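Local coordinates for protein 303aa long hypothetical esterase (Sulfolobus tokodaii, PDB 3AIN) that probably hydrolyses carboxylic ester bonds, as a thermostable carboxylesterase of the hormone-sensitive-lipase-like group, at residues A[92-97]-A[149-154]; A[164-169]-A[178-183]. The protein carries 1 engineered substitution. All coordinates share one frame; numbering follows the deposited sequence.

In the fold
Interactions 1 and 2 lie about 9 Å apart, centre to centre, on the central sheet of an alpha/beta hydrolase fold. Their strands, 92-96 and 164-169, are parallel neighbours, joined among other bonds by Ala165 N and Val92 O at 2.8 Å. Leu93 CD1 also packs 3.5 Å from Val166 C, bringing a side chain of segment 92-97 against strand 164-169. At the C-terminal ends of both strands, Tyr95 OH lies 2.7 Å from Asp169 OD1, a probable hydrogen bond. Asp169 directly precedes Ser170, whose Gly168-Ser170-Gly172 pattern matches the nucleophile elbow of this family, so the probable catalytic end lies past the C-terminal end of strand 164-169, away from the packing of Val92, Val94 and Val166.

Interaction 1 of 2, residues A[92-97]-A[149-154]; sequences VLVYYH and KWVYNN
Val92 begins the contact by setting its CG1 methyl 3.8 Å from CG1 of Val151, the two side chains meeting at a slant. CG1 of Val92 is anti to the backbone N (chi1 -177°), and this branch does the touching, while Val92 also packs on Ile125 and Ile164 of the strands on either side. At the next position the alternation of side chains along a strand turns Leu93 away from helix 139-153; it packs instead on Ile116 of helix 110-120. Val94 comes back to the first face and meets Val151 tip to tip. Here the other branch is used: CG2, which lies beside the backbone N, approaches CG1 of Val151 at 3.8 Å and its CB at 3.9 Å. A single methyl of the helix, Val151 CG1, thus rests against both strand valines, and Val151 is the residue through which this turn of the helix meets the strand. Tyr95 takes no part in the helix contact and packs on helix 110-120 through Leu112, Cys113 and Ile116. Past it, the Tyr96 ring lies near Val127 and its OH makes a weak hydrogen bond to Ser144 O. The ring of His97 stacks on Tyr129, and His97 opens an HGGG sequence that in relatives contributes to the oxyanion hole. Two helices therefore cover strand 92-96, one on each face, in the layered alpha/beta/alpha design of the alpha/beta hydrolase fold. Helix 139-153 belongs to a beta-alpha-beta crossover from strand 123-127 to strand 164-169 that passes over strand 92-96, lying between them.

Interaction 2 of 2, residues A[164-169]-A[178-183]; sequences IAVGGD and VTAILS
Val166 turns to chi1 -68°, which puts CG1 beside its own backbone N and CG2 between that N and the carbonyl carbon, and presents both methyls to helix 171-185. With chi1 at -66°, Thr179 holds CG2 anti to the backbone N, on the strand side, and OG1 beside the N, hydrogen-bonded to Leu175 O one turn earlier. The methyls Val166 CG1 and Thr179 CG2 come within 4.1 Å, their side chains crossing at an angle. The second branch, Val166 CG2, lies 4.4 Å from Ala180 CB, a looser approach; the valine is shared between two consecutive helix residues. One turn on, Ser183 OG donates to Thr179 O at 2.8 Å from above the carbonyl plane. Ser183 N takes the same oxygen from the opposite face at 2.9 Å, so two donors grip it. Thr179 also packs on Tyr96 and on Ser144 and Leu148 of helix 139-153, and Ala180 on Gln193 of strand 192-196. The contact ties strand 164-169 to the helix that follows it in a beta-alpha-beta unit whose strand-to-helix turn fits a nucleophile elbow. Its chemistry is wholly apolar across the interface: the hydroxyls of Thr179 and Ser183 are hydrogen-bonded to carbonyls of their own helix, and between these two segments methyl groups make the contact. With no hydrogen bond crossing, shape and burial hold the two segments together by non-directional van der Waals packing.

Interaction 1 of 2, residues A[92-97]-A[149-154]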
loop_
_atom_site.group_PDB
_atom_site.type_symbol
_atom_site.label_atom_id
_atom_site.label_comp_id
_atom_site.label_asym_id
_atom_site.label_seq_id
_atom_site.Cartn_x
_atom_site.Cartn_y
_atom_site.Cartn_z
ATOM N N VAL A 92 4.378 10.603 17.547
ATOM C CA VAL A 92 3.562 9.776 18.443
ATOM C C VAL A 92 2.257 9.416 17.737
ATOM O O VAL A 92 1.608 10.287 17.149
ATOM C CB VAL A 92 3.179 10.551 19.735
ATOM C CG1 VAL A 92 2.396 9.646 20.684
ATOM C CG2 VAL A 92 4.456 11.075 20.430
ATOM N N LEU A 93 1.951 8.118 17.703
ATOM C CA LEU A 93 0.707 7.637 17.109
ATOM C C LEU A 93 -0.211 7.195 18.237
ATOM O O LEU A 93 0.186 6.374 19.062
ATOM C CB LEU A 93 0.995 6.407 16.211
ATOM C CG LEU A 93 -0.263 5.667 15.722
ATOM C CD1 LEU A 93 -1.057 6.589 14.737
ATOM C CD2 LEU A 93 0.133 4.350 15.005
ATOM N N VAL A 94 -1.355 7.872 18.386
ATOM C CA VAL A 94 -2.332 7.453 19.358
ATOM C C VAL A 94 -3.277 6.476 18.681
ATOM O O VAL A 94 -3.767 6.784 17.597
ATOM C CB VAL A 94 -3.124 8.635 19.922
ATOM C CG1 VAL A 94 -4.138 8.124 20.954
ATOM C CG2 VAL A 94 -2.127 9.633 20.569
ATOM N N TYR A 95 -3.278 5.240 19.191
ATOM C CA TYR A 95 -3.935 4.109 18.516
ATOM C C TYR A 95 -5.168 3.635 19.271
ATOM O O TYR A 95 -5.125 3.430 20.496
ATOM C CB TYR A 95 -2.956 2.928 18.349
ATOM C CG TYR A 95 -3.454 1.871 17.385
ATOM C CD1 TYR A 95 -3.311 2.060 16.024
ATOM C CD2 TYR A 95 -4.257 0.813 17.824
ATOM C CE1 TYR A 95 -3.931 1.229 15.107
ATOM C CE2 TYR A 95 -4.853 -0.067 16.896
ATOM C CZ TYR A 95 -4.694 0.167 15.554
ATOM O OH TYR A 95 -5.274 -0.674 14.624
ATOM N N TYR A 96 -6.258 3.402 18.534
ATOM C CA TYR A 96 -7.507 2.901 19.124
ATOM C C TYR A 96 -7.878 1.537 18.554
ATOM O O TYR A 96 -8.094 1.422 17.345
ATOM C CB TYR A 96 -8.631 3.886 18.804
ATOM C CG TYR A 96 -8.309 5.283 19.238
ATOM C CD1 TYR A 96 -8.347 5.653 20.577
ATOM C CD2 TYR A 96 -7.953 6.248 18.297
ATOM C CE1 TYR A 96 -7.945 6.944 20.960
ATOM C CE2 TYR A 96 -7.620 7.547 18.666
ATOM C CZ TYR A 96 -7.645 7.889 20.001
ATOM O OH TYR A 96 -7.300 9.173 20.349
ATOM N N HIS A 97 -7.831 0.495 19.388
ATOM C CA HIS A 97 -8.143 -0.872 18.939
ATOM C C HIS A 97 -9.558 -1.002 18.387
ATOM O O HIS A 97 -10.455 -0.318 18.831
ATOM C CB HIS A 97 -7.930 -1.886 20.093
ATOM C CG HIS A 97 -8.914 -1.766 21.215
ATOM N ND1 HIS A 97 -10.154 -2.377 21.179
ATOM C CD2 HIS A 97 -8.828 -1.161 22.430
ATOM C CE1 HIS A 97 -10.805 -2.111 22.300
ATOM N NE2 HIS A 97 -10.025 -1.380 23.075
ATOM N N LYS A 149 -6.054 14.435 23.460
ATOM C CA LYS A 149 -5.775 15.769 23.944
ATOM C C LYS A 149 -4.693 15.729 25.015
ATOM O O LYS A 149 -3.841 16.496 25.014
ATOM C CB LYS A 149 -7.036 16.427 24.488
ATOM C CG LYS A 149 -6.865 17.781 25.109
ATOM C CD LYS A 149 -8.245 18.313 25.567
ATOM C CE LYS A 149 -8.844 17.610 26.832
ATOM N NZ LYS A 149 -10.042 16.624 26.772
ATOM N N TRP A 150 -4.796 14.795 25.933
ATOM C CA TRP A 150 -3.752 14.648 26.918
ATOM C C TRP A 150 -2.409 14.325 26.265
ATOM O O TRP A 150 -1.403 14.867 26.622
ATOM C CB TRP A 150 -4.124 13.594 27.971
ATOM C CG TRP A 150 -3.135 13.451 29.098
ATOM C CD1 TRP A 150 -3.173 14.079 30.300
ATOM C CD2 TRP A 150 -1.977 12.621 29.127
ATOM N NE1 TRP A 150 -2.111 13.699 31.071
ATOM C CE2 TRP A 150 -1.351 12.821 30.362
ATOM C CE3 TRP A 150 -1.375 11.785 28.213
ATOM C CZ2 TRP A 150 -0.203 12.179 30.698
ATOM C CZ3 TRP A 150 -0.247 11.154 28.557
ATOM C CH2 TRP A 150 0.326 11.332 29.792
ATOM N N VAL A 151 -2.406 13.395 25.312
ATOM C CA VAL A 151 -1.129 13.106 24.659
ATOM C C VAL A 151 -0.550 14.335 23.948
ATOM O O VAL A 151 0.651 14.593 24.011
ATOM C CB VAL A 151 -1.222 11.897 23.671
ATOM C CG1 VAL A 151 0.079 11.759 22.892
ATOM C CG2 VAL A 151 -1.461 10.620 24.468
ATOM N N TYR A 152 -1.409 15.096 23.266
ATOM C CA TYR A 152 -0.970 16.261 22.518
ATOM C C TYR A 152 -0.347 17.268 23.499
ATOM O O TYR A 152 0.637 17.929 23.180
ATOM C CB TYR A 152 -2.180 16.917 21.842
ATOM C CG TYR A 152 -1.858 18.105 20.960
ATOM C CD1 TYR A 152 -1.382 17.927 19.662
ATOM C CD2 TYR A 152 -2.189 19.387 21.367
ATOM C CE1 TYR A 152 -1.172 19.012 18.819
ATOM C CE2 TYR A 152 -1.965 20.479 20.537
ATOM C CZ TYR A 152 -1.504 20.281 19.259
ATOM O OH TYR A 152 -1.343 21.368 18.427
ATOM N N ASN A 153 -0.978 17.389 24.653
ATOM C CA ASN A 153 -0.566 18.385 25.642
ATOM C C ASN A 153 0.586 17.899 26.527
ATOM O O ASN A 153 1.101 18.670 27.341
ATOM C CB ASN A 153 -1.764 18.785 26.502
ATOM C CG ASN A 153 -2.692 19.761 25.788
ATOM O OD1 ASN A 153 -2.313 20.379 24.792
ATOM N ND2 ASN A 153 -3.881 19.961 26.349
ATOM N N ASN A 154 0.986 16.632 26.378
ATOM C CA ASN A 154 2.047 16.047 27.196
ATOM C C ASN A 154 3.112 15.317 26.355
ATOM O O ASN A 154 3.859 14.488 26.875
ATOM C CB ASN A 154 1.476 15.111 28.248
ATOM C CG ASN A 154 0.681 15.850 29.322
ATOM O OD1 ASN A 154 1.257 16.342 30.303
ATOM N ND2 ASN A 154 -0.627 15.988 29.115
#

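Interaction 2 of 2, residues A[164-169]-A[178-183]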
loop_
_atom_site.group_PDB
_atom_site.type_symbol
_atom_site.label_atom_id
_atom_site.label_comp_id
_atom_site.label_asym_id
_atom_site.label_seq_id
_atom_site.Cartn_x
_atom_site.Cartn_y
_atom_site.Cartn_z
ATOM N N ILE A 164 1.845 14.572 16.431
ATOM C CA ILE A 164 0.930 13.510 16.886
ATOM C C ILE A 164 0.049 13.056 15.719
ATOM O O ILE A 164 -0.450 13.876 14.959
ATOM C CB ILE A 164 -0.003 14.002 18.021
ATOM C CG1 ILE A 164 0.793 14.809 19.072
ATOM C CG2 ILE A 164 -0.759 12.829 18.634
ATOM C CD1 ILE A 164 1.917 14.024 19.762
ATOM N N ALA A 165 -0.179 11.746 15.612
ATOM C CA ALA A 165 -1.130 11.229 14.635
ATOM C C ALA A 165 -2.125 10.385 15.414
ATOM O O ALA A 165 -1.792 9.899 16.503
ATOM C CB ALA A 165 -0.387 10.333 13.609
ATOM N N VAL A 166 -3.263 10.067 14.779
ATOM C CA VAL A 166 -4.184 9.064 15.313
ATOM C C VAL A 166 -4.311 7.887 14.347
ATOM O O VAL A 166 -4.171 8.052 13.143
ATOM C CB VAL A 166 -5.599 9.618 15.594
ATOM C CG1 VAL A 166 -5.524 10.634 16.774
ATOM C CG2 VAL A 166 -6.180 10.305 14.372
ATOM N N GLY A 167 -4.657 6.725 14.890
ATOM C CA GLY A 167 -4.927 5.586 14.015
ATOM C C GLY A 167 -5.820 4.576 14.708
ATOM O O GLY A 167 -5.948 4.570 15.939
ATOM N N GLY A 168 -6.414 3.688 13.919
ATOM C CA GLY A 168 -7.232 2.635 14.513
ATOM C C GLY A 168 -7.798 1.729 13.429
ATOM O O GLY A 168 -7.877 2.137 12.268
ATOM N N ASP A 169 -8.315 0.570 13.850
ATOM C CA ASP A 169 -8.883 -0.425 12.912
ATOM C C ASP A 169 -10.343 -0.670 13.255
ATOM O O ASP A 169 -10.698 -0.796 14.442
ATOM C CB ASP A 169 -8.120 -1.762 12.991
ATOM C CG ASP A 169 -8.200 -2.396 14.377
ATOM O OD1 ASP A 169 -7.663 -1.797 15.339
ATOM O OD2 ASP A 169 -8.792 -3.505 14.472
ATOM N N VAL A 178 -13.229 10.174 14.339
ATOM C CA VAL A 178 -14.034 11.083 15.169
ATOM C C VAL A 178 -13.132 11.967 16.018
ATOM O O VAL A 178 -13.334 13.198 16.097
ATOM C CB VAL A 178 -15.013 10.272 16.045
ATOM C CG1 VAL A 178 -15.696 11.159 17.091
ATOM C CG2 VAL A 178 -16.054 9.602 15.146
ATOM N N THR A 179 -12.057 11.381 16.528
ATOM C CA THR A 179 -11.072 12.143 17.312
ATOM C C THR A 179 -10.415 13.237 16.491
ATOM O O THR A 179 -10.268 14.376 16.958
ATOM C CB THR A 179 -9.994 11.199 17.893
ATOM O OG1 THR A 179 -10.638 10.343 18.849
ATOM C CG2 THR A 179 -8.936 11.989 18.624
ATOM N N ALA A 180 -10.104 12.926 15.232
ATOM C CA ALA A 180 -9.575 13.945 14.336
ATOM C C ALA A 180 -10.565 15.082 14.069
ATOM O O ALA A 180 -10.169 16.253 14.102
ATOM C CB ALA A 180 -9.097 13.334 13.029
ATOM N N ILE A 181 -11.845 14.755 13.914
ATOM C CA ILE A 181 -12.873 15.795 13.736
ATOM C C ILE A 181 -12.947 16.666 14.987
ATOM O O ILE A 181 -13.016 17.894 14.890
ATOM C CB ILE A 181 -14.255 15.200 13.401
ATOM C CG1 ILE A 181 -14.206 14.585 11.987
ATOM C CG2 ILE A 181 -15.372 16.297 13.455
ATOM C CD1 ILE A 181 -15.223 13.507 11.774
ATOM N N LEU A 182 -12.982 16.027 16.153
ATOM C CA LEU A 182 -13.103 16.782 17.412
ATOM C C LEU A 182 -11.879 17.658 17.685
ATOM O O LEU A 182 -12.001 18.709 18.318
ATOM C CB LEU A 182 -13.336 15.832 18.588
ATOM C CG LEU A 182 -14.686 15.114 18.602
ATOM C CD1 LEU A 182 -14.714 13.990 19.640
ATOM C CD2 LEU A 182 -15.876 16.062 18.773
ATOM N N SER A 183 -10.715 17.208 17.218
ATOM C CA SER A 183 -9.446 17.936 17.378
ATOM C C SER A 183 -9.433 19.225 16.567
ATOM O O SER A 183 -8.971 20.270 17.033
ATOM C CB SER A 183 -8.263 17.039 16.967
ATOM O OG SER A 183 -8.153 15.907 17.823
#